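Local coordinates for DNA ligase (Archaeoglobus fulgidus, PDB 3GDE), which probably seals nicks in double-stranded DNA during replication, recombination and repair, using ATP and releasing AMP and diphosphate, at residues Ile179-Phe183 and Ala204-Lys208; Arg184-Val190 and Glu212-Arg216; Tyr194-Asn198 and Ile224-Met228; Met218-Ile222 and Tyr344-Ile350; Val277-Asp283 and Arg318-Arg322. All coordinates share one frame; numbering follows the deposited sequence.

Interaction 1: Ile179-Phe183 and Ala204-Lys208; sequences IARAF and AVVAK
The ring of Phe183 lies against one turn of helix 200-216 and fills the shallow hollow between Ala207 and Lys208. The CA and CB of Lys208 sit over one ring face, CB 4.0 Å from the centroid of the Phe183 ring and 24° off its normal, a CH-pi contact. The other face is backed by the CB of its own neighbour, Ala182, so the ring is a flat slab wedged between the two helices. A lysine suits the edge of such a packing: its first carbons lie on the ring, while the chain beyond leads away to a salt bridge between its NZ and Glu37. Phe183 CG stands anti to the carbonyl carbon (chi1 -57°), which turns the ring toward helix 200-216 while it stays against Ala182.

Ala207 is the small bump at the centre. Its CB meets Phe183 CD2 at 3.8 Å and, on its other flank, Ile179 CG2 at 4.1 Å, and so is held between two larger groups one helical turn apart. Ile179 divides its branches: CG2 goes to Ala207, whereas CD1 reaches Ala204 CB at 4.0 Å. Two alanines spaced three apart give this helix a low surface, and the backbones come close, with the CA atoms of Phe183 and Ala207 5.8 Å apart. Leu33 and Val46, from helices 22-34 and 39-49, press on Ile179 as well. The whole is the alanine-lined helix-helix packing of an all-helical domain, here the N-terminal DNA-binding domain of the ligase.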
# COMPACT_ATOMS: atom_id res chain seq x y z
N ILE A 179 -1.36 -16.50 11.94
CA ILE A 179 -2.46 -16.14 12.82
C ILE A 179 -3.53 -17.22 12.82
O ILE A 179 -4.09 -17.55 13.87
CB ILE A 179 -3.06 -14.76 12.45
CG1 ILE A 179 -2.09 -13.64 12.85
CG2 ILE A 179 -4.43 -14.56 13.13
CD1 ILE A 179 -2.33 -12.32 12.11
N ALA A 180 -3.83 -17.76 11.63
CA ALA A 180 -4.76 -18.88 11.50
C ALA A 180 -4.27 -20.13 12.26
O ALA A 180 -5.04 -20.77 12.97
CB ALA A 180 -5.02 -19.20 10.04
N ARG A 181 -2.99 -20.46 12.09
CA ARG A 181 -2.36 -21.60 12.75
C ARG A 181 -2.37 -21.47 14.28
O ARG A 181 -2.74 -22.42 14.99
CB ARG A 181 -0.94 -21.79 12.23
CG ARG A 181 -0.25 -23.07 12.71
CD ARG A 181 1.12 -23.22 12.09
NE ARG A 181 1.80 -24.43 12.54
CZ ARG A 181 1.73 -25.61 11.92
NH1 ARG A 181 0.97 -25.75 10.84
NH2 ARG A 181 2.39 -26.65 12.41
N ALA A 182 -2.00 -20.29 14.78
CA ALA A 182 -1.86 -20.01 16.20
C ALA A 182 -3.18 -20.12 16.96
O ALA A 182 -3.22 -20.64 18.07
CB ALA A 182 -1.26 -18.61 16.42
N PHE A 183 -4.24 -19.61 16.34
CA PHE A 183 -5.50 -19.43 17.05
C PHE A 183 -6.65 -20.26 16.49
O PHE A 183 -7.82 -19.93 16.72
CB PHE A 183 -5.87 -17.94 17.10
CG PHE A 183 -4.81 -17.08 17.74
CD1 PHE A 183 -4.47 -17.26 19.09
CD2 PHE A 183 -4.16 -16.09 17.01
CE1 PHE A 183 -3.48 -16.47 19.69
CE2 PHE A 183 -3.17 -15.30 17.60
CZ PHE A 183 -2.84 -15.49 18.94
N ALA A 204 -5.65 -10.36 14.81
CA ALA A 204 -4.95 -11.31 15.67
C ALA A 204 -5.55 -11.33 17.08
O ALA A 204 -5.81 -12.40 17.65
CB ALA A 204 -3.47 -10.99 15.73
N VAL A 205 -5.81 -10.14 17.62
CA VAL A 205 -6.40 -10.01 18.95
C VAL A 205 -7.80 -10.65 19.01
O VAL A 205 -8.14 -11.30 20.00
CB VAL A 205 -6.41 -8.54 19.43
CG1 VAL A 205 -7.15 -8.39 20.78
CG2 VAL A 205 -4.97 -8.01 19.54
N VAL A 206 -8.60 -10.49 17.97
CA VAL A 206 -9.92 -11.12 17.92
C VAL A 206 -9.76 -12.63 17.84
O VAL A 206 -10.49 -13.36 18.51
CB VAL A 206 -10.80 -10.55 16.78
CG1 VAL A 206 -12.10 -11.35 16.62
CG2 VAL A 206 -11.12 -9.09 17.05
N ALA A 207 -8.79 -13.09 17.04
CA ALA A 207 -8.52 -14.52 16.90
C ALA A 207 -8.07 -15.13 18.22
O ALA A 207 -8.41 -16.25 18.52
CB ALA A 207 -7.48 -14.77 15.80
N LYS A 208 -7.29 -14.38 19.01
CA LYS A 208 -6.84 -14.82 20.32
C LYS A 208 -8.01 -14.97 21.30
O LYS A 208 -8.16 -16.00 21.97
CB LYS A 208 -5.81 -13.83 20.87
CG LYS A 208 -5.28 -14.16 22.26
CD LYS A 208 -4.70 -12.93 22.92
CE LYS A 208 -3.97 -13.25 24.21
NZ LYS A 208 -4.79 -14.03 25.18

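Interaction 2: Arg184-Val190 and Glu212-Arg216; sequences RADPETV and EEGLR
The carboxylate of Glu212 takes the backbone N-H of Asp186 through OE2, at an N to OE2 distance of 2.9 Å and an angle of 158° at the hydrogen. The donor lies above the carboxylate plane, 37° out of it. Glu212 reaches this place because its chain, with CG anti to the backbone N (chi1 174°), bends at chi2 and lays the acid across the start of helix 187-197. Its other oxygen faces Arg216, one turn further on, in a salt bridge whose exact geometry is uncertain because OE1 is modelled too near Thr189.

Asp186 caps the helix it precedes: its OD1 accepts from Glu188 N at 3.1 Å, the usual work of an aspartate at an N-cap. A water joins the segments again, giving a proton to Arg184 O and accepting one from Glu212 N, which lacks a bond to the preceding turn at the kink.

Packing takes over further inward. Leu215 CD1 touches both Val190 CG2 (3.8 Å) and Ala185 CB (3.9 Å), and the small alanine lets the chain turn close to helix 200-216. The arrangement is a short connection between two consecutive helices, with an N-cap at the start of the second, held by an acid from the following helix.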
# COMPACT_ATOMS: atom_id res chain seq x y z
N ARG A 184 -6.32 -21.34 15.79
CA ARG A 184 -7.29 -22.33 15.33
C ARG A 184 -8.41 -21.70 14.52
O ARG A 184 -9.60 -21.83 14.85
CB ARG A 184 -7.86 -23.12 16.52
CG ARG A 184 -7.36 -24.56 16.65
CD ARG A 184 -5.84 -24.69 16.70
NE ARG A 184 -5.38 -25.89 15.98
CZ ARG A 184 -4.18 -26.45 16.11
NH1 ARG A 184 -3.28 -25.95 16.95
NH2 ARG A 184 -3.88 -27.53 15.40
N ALA A 185 -8.01 -21.00 13.46
CA ALA A 185 -8.94 -20.39 12.52
C ALA A 185 -8.61 -20.80 11.09
O ALA A 185 -7.47 -21.18 10.78
CB ALA A 185 -8.93 -18.86 12.68
N ASP A 186 -9.63 -20.77 10.23
CA ASP A 186 -9.46 -20.98 8.79
C ASP A 186 -8.68 -19.77 8.29
O ASP A 186 -9.02 -18.65 8.65
CB ASP A 186 -10.85 -21.06 8.14
CG ASP A 186 -10.83 -21.54 6.69
OD1 ASP A 186 -9.80 -21.44 5.97
OD2 ASP A 186 -11.91 -22.00 6.24
N PRO A 187 -7.60 -19.99 7.51
CA PRO A 187 -6.86 -18.87 6.92
C PRO A 187 -7.74 -17.95 6.06
O PRO A 187 -7.43 -16.77 5.94
CB PRO A 187 -5.82 -19.57 6.03
CG PRO A 187 -5.67 -20.94 6.60
CD PRO A 187 -7.01 -21.30 7.17
N GLU A 188 -8.80 -18.50 5.48
CA GLU A 188 -9.74 -17.73 4.66
C GLU A 188 -10.60 -16.77 5.46
O GLU A 188 -10.95 -15.70 4.97
CB GLU A 188 -10.65 -18.64 3.84
CG GLU A 188 -10.20 -18.79 2.41
CD GLU A 188 -9.61 -20.16 2.13
OE1 GLU A 188 -8.54 -20.48 2.71
OE2 GLU A 188 -10.22 -20.89 1.31
N THR A 189 -10.97 -17.17 6.67
CA THR A 189 -11.72 -16.27 7.53
C THR A 189 -10.84 -15.24 8.25
O THR A 189 -11.33 -14.19 8.62
CB THR A 189 -12.78 -17.00 8.42
OG1 THR A 189 -12.74 -16.55 9.78
CG2 THR A 189 -12.58 -18.47 8.36
N VAL A 190 -9.54 -15.53 8.40
CA VAL A 190 -8.58 -14.51 8.88
C VAL A 190 -8.42 -13.46 7.79
O VAL A 190 -8.52 -12.25 8.04
CB VAL A 190 -7.18 -15.13 9.25
CG1 VAL A 190 -6.12 -14.03 9.44
CG2 VAL A 190 -7.28 -16.00 10.51
N GLU A 212 -12.21 -18.56 15.69
CA GLU A 212 -12.92 -18.56 14.41
C GLU A 212 -14.30 -17.86 14.45
O GLU A 212 -14.61 -17.03 13.60
CB GLU A 212 -13.07 -20.01 13.92
CG GLU A 212 -13.92 -20.17 12.67
CD GLU A 212 -13.21 -19.76 11.39
OE1 GLU A 212 -13.90 -19.63 10.36
OE2 GLU A 212 -11.98 -19.58 11.41
N GLU A 213 -15.10 -18.20 15.46
CA GLU A 213 -16.44 -17.63 15.60
C GLU A 213 -16.43 -16.11 15.76
O GLU A 213 -17.29 -15.43 15.21
CB GLU A 213 -17.21 -18.30 16.75
CG GLU A 213 -16.40 -18.52 18.04
CD GLU A 213 -15.77 -19.93 18.17
OE1 GLU A 213 -16.26 -20.71 19.02
OE2 GLU A 213 -14.80 -20.23 17.43
N GLY A 214 -15.46 -15.59 16.50
CA GLY A 214 -15.31 -14.14 16.69
C GLY A 214 -14.88 -13.41 15.43
O GLY A 214 -15.25 -12.26 15.21
N LEU A 215 -14.11 -14.10 14.59
CA LEU A 215 -13.66 -13.53 13.32
C LEU A 215 -14.78 -13.47 12.27
O LEU A 215 -14.86 -12.51 11.50
CB LEU A 215 -12.46 -14.30 12.77
CG LEU A 215 -11.12 -14.17 13.48
CD1 LEU A 215 -10.16 -15.19 12.89
CD2 LEU A 215 -10.56 -12.75 13.37
N ARG A 216 -15.64 -14.50 12.24
CA ARG A 216 -16.78 -14.54 11.32
C ARG A 216 -17.78 -13.44 11.65
O ARG A 216 -18.43 -12.92 10.76
CB ARG A 216 -17.49 -15.89 11.40
CG ARG A 216 -16.79 -17.03 10.70
CD ARG A 216 -17.49 -18.33 11.07
NE ARG A 216 -16.88 -19.50 10.44
CZ ARG A 216 -17.34 -20.09 9.34
NH1 ARG A 216 -18.42 -19.64 8.72
NH2 ARG A 216 -16.70 -21.15 8.85
O HOH W 1 -11.41 -20.90 16.78

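Interaction 3: Tyr194-Asn198 and Ile224-Met228; sequences YMITN and IPVRM
Ile224 opens the second segment by laying its CG2 branch against the carbonyls of the last turn of helix 187-197, 3.5 Å from Thr197 O. Its own carbonyl and that of Ile196 flank a shared water. At Pro225, which has no N-H to offer, the carbonyl is the useful group: Asn198 ND2 donates to Pro225 O at 2.7 Å, with the donor well above the carbonyl plane while the acceptor lies close to the plane of the amide. Asn198 has left the helix with positive phi, a conformation asparagine tolerates well. Val226 brings its CA to 3.4 Å from Met195 O, a CA-H...O contact, and sets its CB over the CA of Ile196.

Arg227 N gives a nearly straight bond to Met195 O, 2.7 Å long with 172° at the hydrogen. The side chain, bent at chi2 and chi3, runs alongside the last turn, beside Met195 and Asn198. Met195 SD rests over one face of the guanidinium, Asn198 OD1 takes a weak bond from NE, and Tyr194 CE2 meets NH2 at 3.3 Å with ring and guanidinium planes 86° apart. Tyr194 spends its hydroxyl on Glu172.

The linker thus passes the end of helix 187-197 into the adenylation domain, with the side chains of Arg227 and the predicted ATP-binding Arg272 about 5 Å apart, Gln259 of strand 256-262 bonded to Val226 O, and strand 230-233 just beyond.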
# COMPACT_ATOMS: atom_id res chain seq x y z
N TYR A 194 -9.50 -9.48 7.75
CA TYR A 194 -8.50 -8.49 7.37
C TYR A 194 -9.01 -7.53 6.29
O TYR A 194 -8.75 -6.32 6.34
CB TYR A 194 -7.22 -9.17 6.90
CG TYR A 194 -6.07 -8.23 6.60
CD1 TYR A 194 -5.77 -7.17 7.45
CD2 TYR A 194 -5.26 -8.44 5.49
CE1 TYR A 194 -4.70 -6.32 7.20
CE2 TYR A 194 -4.19 -7.61 5.23
CZ TYR A 194 -3.91 -6.54 6.08
OH TYR A 194 -2.85 -5.72 5.80
N MET A 195 -9.74 -8.08 5.32
CA MET A 195 -10.26 -7.28 4.21
C MET A 195 -11.30 -6.23 4.65
O MET A 195 -11.46 -5.21 3.98
CB MET A 195 -10.81 -8.19 3.10
CG MET A 195 -9.77 -9.11 2.43
SD MET A 195 -8.31 -8.28 1.77
CE MET A 195 -7.27 -9.67 1.34
N ILE A 196 -11.99 -6.46 5.76
CA ILE A 196 -12.98 -5.48 6.24
C ILE A 196 -12.51 -4.60 7.40
O ILE A 196 -13.20 -3.64 7.76
CB ILE A 196 -14.36 -6.11 6.57
CG1 ILE A 196 -14.25 -7.08 7.75
CG2 ILE A 196 -15.00 -6.75 5.34
CD1 ILE A 196 -15.55 -7.24 8.50
N THR A 197 -11.35 -4.91 7.99
CA THR A 197 -10.80 -4.11 9.09
C THR A 197 -9.51 -3.41 8.70
O THR A 197 -9.21 -2.34 9.24
CB THR A 197 -10.50 -4.94 10.36
OG1 THR A 197 -9.52 -5.95 10.07
CG2 THR A 197 -11.77 -5.59 10.89
N ASN A 198 -8.76 -4.02 7.79
CA ASN A 198 -7.44 -3.54 7.36
C ASN A 198 -6.45 -3.26 8.51
O ASN A 198 -5.62 -2.33 8.45
CB ASN A 198 -7.60 -2.35 6.41
CG ASN A 198 -8.10 -2.77 5.04
OD1 ASN A 198 -7.32 -3.28 4.23
ND2 ASN A 198 -9.39 -2.61 4.80
N ILE A 224 -14.13 2.82 8.93
CA ILE A 224 -13.07 1.82 8.81
C ILE A 224 -13.09 1.24 7.39
O ILE A 224 -14.07 0.60 6.99
CB ILE A 224 -13.12 0.74 9.93
CG1 ILE A 224 -12.74 1.39 11.27
CG2 ILE A 224 -12.17 -0.43 9.61
CD1 ILE A 224 -13.06 0.56 12.48
N PRO A 225 -12.01 1.48 6.63
CA PRO A 225 -11.99 1.14 5.21
C PRO A 225 -12.02 -0.35 4.98
O PRO A 225 -11.44 -1.13 5.74
CB PRO A 225 -10.65 1.72 4.74
CG PRO A 225 -9.80 1.72 5.96
CD PRO A 225 -10.73 2.06 7.07
N VAL A 226 -12.72 -0.73 3.92
CA VAL A 226 -12.73 -2.10 3.47
C VAL A 226 -11.98 -2.22 2.15
O VAL A 226 -12.01 -1.32 1.30
CB VAL A 226 -14.16 -2.75 3.53
CG1 VAL A 226 -15.22 -1.78 4.06
CG2 VAL A 226 -14.57 -3.44 2.21
N ARG A 227 -11.24 -3.32 2.01
CA ARG A 227 -10.44 -3.56 0.82
C ARG A 227 -11.37 -3.64 -0.38
O ARG A 227 -12.35 -4.39 -0.36
CB ARG A 227 -9.65 -4.85 0.97
CG ARG A 227 -8.31 -4.79 0.33
CD ARG A 227 -7.36 -3.92 1.13
NE ARG A 227 -6.47 -4.71 1.98
CZ ARG A 227 -5.37 -5.30 1.54
NH1 ARG A 227 -5.02 -5.22 0.26
NH2 ARG A 227 -4.62 -6.00 2.38
N MET A 228 -11.09 -2.85 -1.40
CA MET A 228 -11.98 -2.79 -2.55
C MET A 228 -12.00 -4.09 -3.35
O MET A 228 -10.99 -4.79 -3.46
CB MET A 228 -11.60 -1.61 -3.46
CG MET A 228 -11.75 -0.27 -2.79
SD MET A 228 -10.75 0.92 -3.66
CE MET A 228 -11.21 2.44 -2.82
O HOH W 2 -15.00 -1.83 8.12

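Interaction 4: Met218-Ile222 and Tyr344-Ile350; sequences MKIEI and YHDGECI
Ile220 drives its side chain into a hollow formed by Tyr344, Glu348 and Ile350. Its CD1 meets Ile350 CG2 tip to tip at 3.9 Å, and its CG2 branch passes beside the tyrosine ring, 4.0 Å from Tyr344 CD2. With CG1 anti to the carbonyl carbon, the two branches of this beta-branched residue part, one to each neighbour. Ile297, on strand 296-306, closes against the same isoleucine.

Tyr344 presents one ring face to Ile222. The isoleucine crosses the ring at about a right angle, CG1 standing 3.9 Å from the Tyr344 ring centroid and 27° off the normal in a CH-pi contact, with CD1 at 3.5 Å from Tyr344 CE1. The opposite face is backed by the N of Gly347, whose backbone angles would jam a CB against the preceding carbonyl and so call for glycine.

At the outer edge the contact turns polar. The extended chain of Glu348 crosses Ile220 at a slant, its CG 3.8 Å from Ile220 CB. It ends with OE2 accepting the backbone N-H of Ile220, with Ile220 N to Glu348 OE2 2.8 Å. The N-H arrives on the anti side of the carboxylate, 19° out of its plane. Glutamate suits the spot, since its methylenes add to the apolar surface before the acid reaches an N-H of a segment without regular structure. Here the extended interdomain linker, leaving the helical DNA-binding domain, packs on the edge of the adenylation domain: on the short strand 344-345, which pairs with strand 296-306, and on the loop after it.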
# COMPACT_ATOMS: atom_id res chain seq x y z
N MET A 218 -17.17 -10.45 12.74
CA MET A 218 -16.71 -9.09 12.44
C MET A 218 -17.45 -8.48 11.24
O MET A 218 -17.68 -9.15 10.22
CB MET A 218 -15.19 -9.04 12.23
CG MET A 218 -14.39 -9.47 13.45
SD MET A 218 -12.62 -9.20 13.32
CE MET A 218 -12.51 -7.46 13.74
N LYS A 219 -17.84 -7.22 11.38
CA LYS A 219 -18.62 -6.53 10.35
C LYS A 219 -17.92 -5.25 9.90
O LYS A 219 -17.04 -4.72 10.59
CB LYS A 219 -20.02 -6.17 10.87
CG LYS A 219 -20.91 -7.33 11.21
CD LYS A 219 -22.09 -6.84 12.02
CE LYS A 219 -22.90 -7.99 12.61
NZ LYS A 219 -23.93 -7.48 13.57
N ILE A 220 -18.33 -4.76 8.73
CA ILE A 220 -17.95 -3.44 8.24
C ILE A 220 -18.53 -2.40 9.19
O ILE A 220 -19.70 -2.46 9.55
CB ILE A 220 -18.49 -3.19 6.80
CG1 ILE A 220 -17.92 -4.21 5.81
CG2 ILE A 220 -18.19 -1.76 6.36
CD1 ILE A 220 -18.64 -4.28 4.48
N GLU A 221 -17.69 -1.45 9.60
CA GLU A 221 -18.16 -0.29 10.33
C GLU A 221 -17.72 0.99 9.62
O GLU A 221 -16.63 1.05 9.04
CB GLU A 221 -17.74 -0.32 11.82
CG GLU A 221 -16.28 -0.60 12.10
CD GLU A 221 -16.03 -0.99 13.57
OE1 GLU A 221 -16.18 -2.20 13.90
OE2 GLU A 221 -15.66 -0.10 14.38
N ILE A 222 -18.60 1.99 9.64
CA ILE A 222 -18.36 3.25 8.95
C ILE A 222 -17.10 3.94 9.47
O ILE A 222 -16.87 4.02 10.69
CB ILE A 222 -19.58 4.20 8.99
CG1 ILE A 222 -20.79 3.55 8.33
CG2 ILE A 222 -19.27 5.51 8.25
CD1 ILE A 222 -22.05 4.43 8.30
N TYR A 344 -22.25 -0.63 2.49
CA TYR A 344 -22.89 -0.43 3.77
C TYR A 344 -24.07 0.50 3.59
O TYR A 344 -23.95 1.57 3.01
CB TYR A 344 -21.89 0.16 4.75
CG TYR A 344 -22.36 0.20 6.18
CD1 TYR A 344 -23.14 1.26 6.65
CD2 TYR A 344 -22.00 -0.81 7.08
CE1 TYR A 344 -23.57 1.30 7.97
CE2 TYR A 344 -22.41 -0.77 8.42
CZ TYR A 344 -23.20 0.29 8.85
OH TYR A 344 -23.62 0.35 10.16
N HIS A 345 -25.21 0.06 4.09
CA HIS A 345 -26.43 0.85 4.06
C HIS A 345 -27.20 0.47 5.31
O HIS A 345 -27.97 -0.51 5.32
CB HIS A 345 -27.23 0.55 2.79
CG HIS A 345 -28.58 1.17 2.76
ND1 HIS A 345 -29.72 0.50 3.14
CD2 HIS A 345 -28.99 2.41 2.39
CE1 HIS A 345 -30.77 1.30 3.01
NE2 HIS A 345 -30.35 2.46 2.56
N ASP A 346 -26.95 1.23 6.37
CA ASP A 346 -27.32 0.87 7.75
C ASP A 346 -27.14 -0.63 8.03
O ASP A 346 -28.09 -1.36 8.33
CB ASP A 346 -28.72 1.39 8.09
CG ASP A 346 -28.78 2.91 8.11
OD1 ASP A 346 -27.99 3.53 8.88
OD2 ASP A 346 -29.59 3.49 7.35
N GLY A 347 -25.88 -1.05 7.94
CA GLY A 347 -25.50 -2.45 8.02
C GLY A 347 -24.83 -2.89 6.74
O GLY A 347 -25.09 -2.33 5.66
N GLU A 348 -23.96 -3.90 6.85
CA GLU A 348 -23.33 -4.55 5.71
C GLU A 348 -24.37 -4.90 4.66
O GLU A 348 -25.49 -5.29 5.02
CB GLU A 348 -22.66 -5.84 6.14
CG GLU A 348 -21.35 -5.67 6.85
CD GLU A 348 -20.61 -6.99 7.02
OE1 GLU A 348 -21.21 -8.07 6.81
OE2 GLU A 348 -19.42 -6.96 7.38
N CYS A 349 -24.00 -4.77 3.39
CA CYS A 349 -24.88 -5.16 2.28
C CYS A 349 -24.08 -5.74 1.10
O CYS A 349 -24.60 -5.90 -0.00
CB CYS A 349 -25.78 -4.00 1.84
SG CYS A 349 -24.96 -2.59 1.06
N ILE A 350 -22.82 -6.07 1.38
CA ILE A 350 -21.92 -6.71 0.43
C ILE A 350 -22.32 -8.13 0.04
O ILE A 350 -21.91 -8.61 -1.01
CB ILE A 350 -20.45 -6.71 0.92
CG1 ILE A 350 -20.31 -7.35 2.31
CG2 ILE A 350 -19.88 -5.30 0.91
CD1 ILE A 350 -18.91 -7.93 2.60

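Interaction 5: Val277-Asp283 and Arg318-Arg322; sequences VTNALPD and RRFRR
Ala280 and Phe320 bring the two backbones together, their CA atoms 5.6 Å apart. Residues 278-280 have helical angles without regular helical bonds, Leu281 is the N-cap of helix 282-291, and residues 318-321 form the last turn of helix 313-321, with Arg322 following it. The small Ala280 allows the approach, its CB lying 3.4 Å from Arg319 O.

Phe320 fills the apolar side. Val277 CG1 sits over one face of the ring, 4.2 Å from the Phe320 centroid, while Leu281 CD2 meets the ring edge at Phe320 CE2, 3.7 Å away. Ser256, Val258 and Ser271 of neighbouring strands also line the phenylalanine, which lies about 7 Å from the side chain of Arg272, a predicted ATP-binding residue.

Arg319, bent at chi2 and chi3, curls back to hold Asp283 end-on with two nitrogens. NH1 gives to Asp283 OD1 at 2.9 Å and NH2 to Asp283 OD2 at 2.7 Å; the oxygens lie near the guanidinium plane, but the carboxylate is turned 32° from it. NH2 also donates to Ala280 O at 3.1 Å, in the carbonyl plane. A water accepts from NE and donates to the carbonyls of Ala280 and Arg319.

With Ile333 O receiving a further bond from NH1, the buried guanidinium is gripped around its edge. Such pairing would be expected to favour the charged forms of both Arg319 and Asp283, and it ties the helix end to both the turn at Ala280 and the first turn of helix 282-291.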
# COMPACT_ATOMS: atom_id res chain seq x y z
N VAL A 277 -7.82 10.53 2.37
CA VAL A 277 -7.67 11.71 1.51
C VAL A 277 -8.81 12.72 1.75
O VAL A 277 -9.04 13.62 0.94
CB VAL A 277 -7.59 11.32 -0.02
CG1 VAL A 277 -6.30 10.56 -0.34
CG2 VAL A 277 -8.82 10.51 -0.45
N THR A 278 -9.50 12.57 2.87
CA THR A 278 -10.66 13.41 3.23
C THR A 278 -10.36 14.92 3.25
O THR A 278 -11.10 15.70 2.66
CB THR A 278 -11.25 12.97 4.58
OG1 THR A 278 -11.40 11.55 4.58
CG2 THR A 278 -12.61 13.62 4.83
N ASN A 279 -9.28 15.31 3.92
CA ASN A 279 -8.91 16.72 4.06
C ASN A 279 -8.45 17.35 2.74
O ASN A 279 -8.48 18.57 2.59
CB ASN A 279 -7.84 16.91 5.15
CG ASN A 279 -8.32 16.50 6.52
OD1 ASN A 279 -9.53 16.46 6.78
ND2 ASN A 279 -7.39 16.17 7.41
N ALA A 280 -8.03 16.50 1.81
CA ALA A 280 -7.62 16.95 0.48
C ALA A 280 -8.83 17.23 -0.41
O ALA A 280 -8.71 17.92 -1.42
CB ALA A 280 -6.70 15.93 -0.17
N LEU A 281 -10.00 16.72 -0.02
CA LEU A 281 -11.21 16.83 -0.84
C LEU A 281 -12.39 17.55 -0.17
O LEU A 281 -13.50 17.00 -0.13
CB LEU A 281 -11.65 15.44 -1.36
CG LEU A 281 -10.62 14.49 -2.00
CD1 LEU A 281 -11.30 13.20 -2.44
CD2 LEU A 281 -9.86 15.14 -3.17
N PRO A 282 -12.18 18.79 0.33
CA PRO A 282 -13.32 19.50 0.91
C PRO A 282 -14.49 19.68 -0.06
O PRO A 282 -15.66 19.59 0.36
CB PRO A 282 -12.72 20.86 1.30
CG PRO A 282 -11.46 20.98 0.52
CD PRO A 282 -10.95 19.59 0.40
N ASP A 283 -14.18 19.90 -1.34
CA ASP A 283 -15.20 20.06 -2.37
C ASP A 283 -16.11 18.83 -2.51
O ASP A 283 -17.34 18.96 -2.54
CB ASP A 283 -14.59 20.46 -3.71
CG ASP A 283 -13.45 19.54 -4.17
OD1 ASP A 283 -13.21 19.48 -5.39
OD2 ASP A 283 -12.80 18.89 -3.33
N ARG A 318 -2.80 14.74 -7.91
CA ARG A 318 -2.28 16.03 -7.42
C ARG A 318 -3.13 16.63 -6.30
O ARG A 318 -2.59 17.15 -5.33
CB ARG A 318 -2.17 17.06 -8.54
CG ARG A 318 -0.94 16.90 -9.40
CD ARG A 318 -0.47 18.24 -9.94
NE ARG A 318 0.09 18.08 -11.28
CZ ARG A 318 -0.61 18.25 -12.41
NH1 ARG A 318 -1.89 18.60 -12.36
NH2 ARG A 318 -0.01 18.08 -13.59
N ARG A 319 -4.45 16.56 -6.46
CA ARG A 319 -5.38 16.95 -5.41
C ARG A 319 -5.13 16.13 -4.15
O ARG A 319 -5.04 16.68 -3.06
CB ARG A 319 -6.84 16.76 -5.86
CG ARG A 319 -7.34 17.74 -6.93
CD ARG A 319 -7.58 19.16 -6.38
NE ARG A 319 -8.30 19.13 -5.12
CZ ARG A 319 -9.61 19.31 -4.98
NH1 ARG A 319 -10.37 19.55 -6.02
NH2 ARG A 319 -10.15 19.25 -3.77
N PHE A 320 -5.00 14.81 -4.32
CA PHE A 320 -4.68 13.88 -3.23
C PHE A 320 -3.39 14.25 -2.50
O PHE A 320 -3.31 14.11 -1.28
CB PHE A 320 -4.60 12.43 -3.74
CG PHE A 320 -5.93 11.79 -4.06
CD1 PHE A 320 -6.00 10.44 -4.37
CD2 PHE A 320 -7.11 12.53 -4.05
CE1 PHE A 320 -7.21 9.84 -4.68
CE2 PHE A 320 -8.34 11.94 -4.36
CZ PHE A 320 -8.39 10.58 -4.68
N ARG A 321 -2.38 14.70 -3.25
CA ARG A 321 -1.13 15.19 -2.66
C ARG A 321 -1.34 16.45 -1.83
O ARG A 321 -0.90 16.50 -0.68
CB ARG A 321 -0.06 15.45 -3.73
CG ARG A 321 0.58 14.20 -4.28
CD ARG A 321 1.82 14.50 -5.14
NE ARG A 321 3.01 14.89 -4.37
CZ ARG A 321 3.42 14.34 -3.22
NH1 ARG A 321 2.75 13.34 -2.65
NH2 ARG A 321 4.53 14.79 -2.64
N ARG A 322 -2.02 17.44 -2.42
CA ARG A 322 -2.49 18.69 -1.76
C ARG A 322 -2.03 19.96 -2.48
O ARG A 322 -2.26 21.08 -2.01
CB ARG A 322 -2.10 18.76 -0.28
CG ARG A 322 -3.15 18.20 0.67
CD ARG A 322 -2.57 17.97 2.06
NE ARG A 322 -1.68 19.04 2.48
CZ ARG A 322 -0.36 18.92 2.62
NH1 ARG A 322 0.24 17.76 2.38
NH2 ARG A 322 0.37 19.97 3.01
O HOH W 3 -6.30 19.01 -2.88

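How the interactions relate
Following the chain, helix 172-182 leads through a turn into helix 187-197 and then helix 200-216. Interaction 1 closes the loop from the first of these to the third, and interaction 2, crossing it, joins the turn to the third helix further along; they touch through Ala180 O and Ala185 N. Interaction 3 crosses both, tying the end of helix 187-197 to the linker at 224-228. Interaction 4 opens inside that span, crossing interaction 3, and closes much later at 344-350, so it binds the linker to the adenylation domain; Ile196 CD1 packs on its backbone. Interaction 5 lies wholly within interaction 4's long loop, inside the adenylation domain, and touches none of the others.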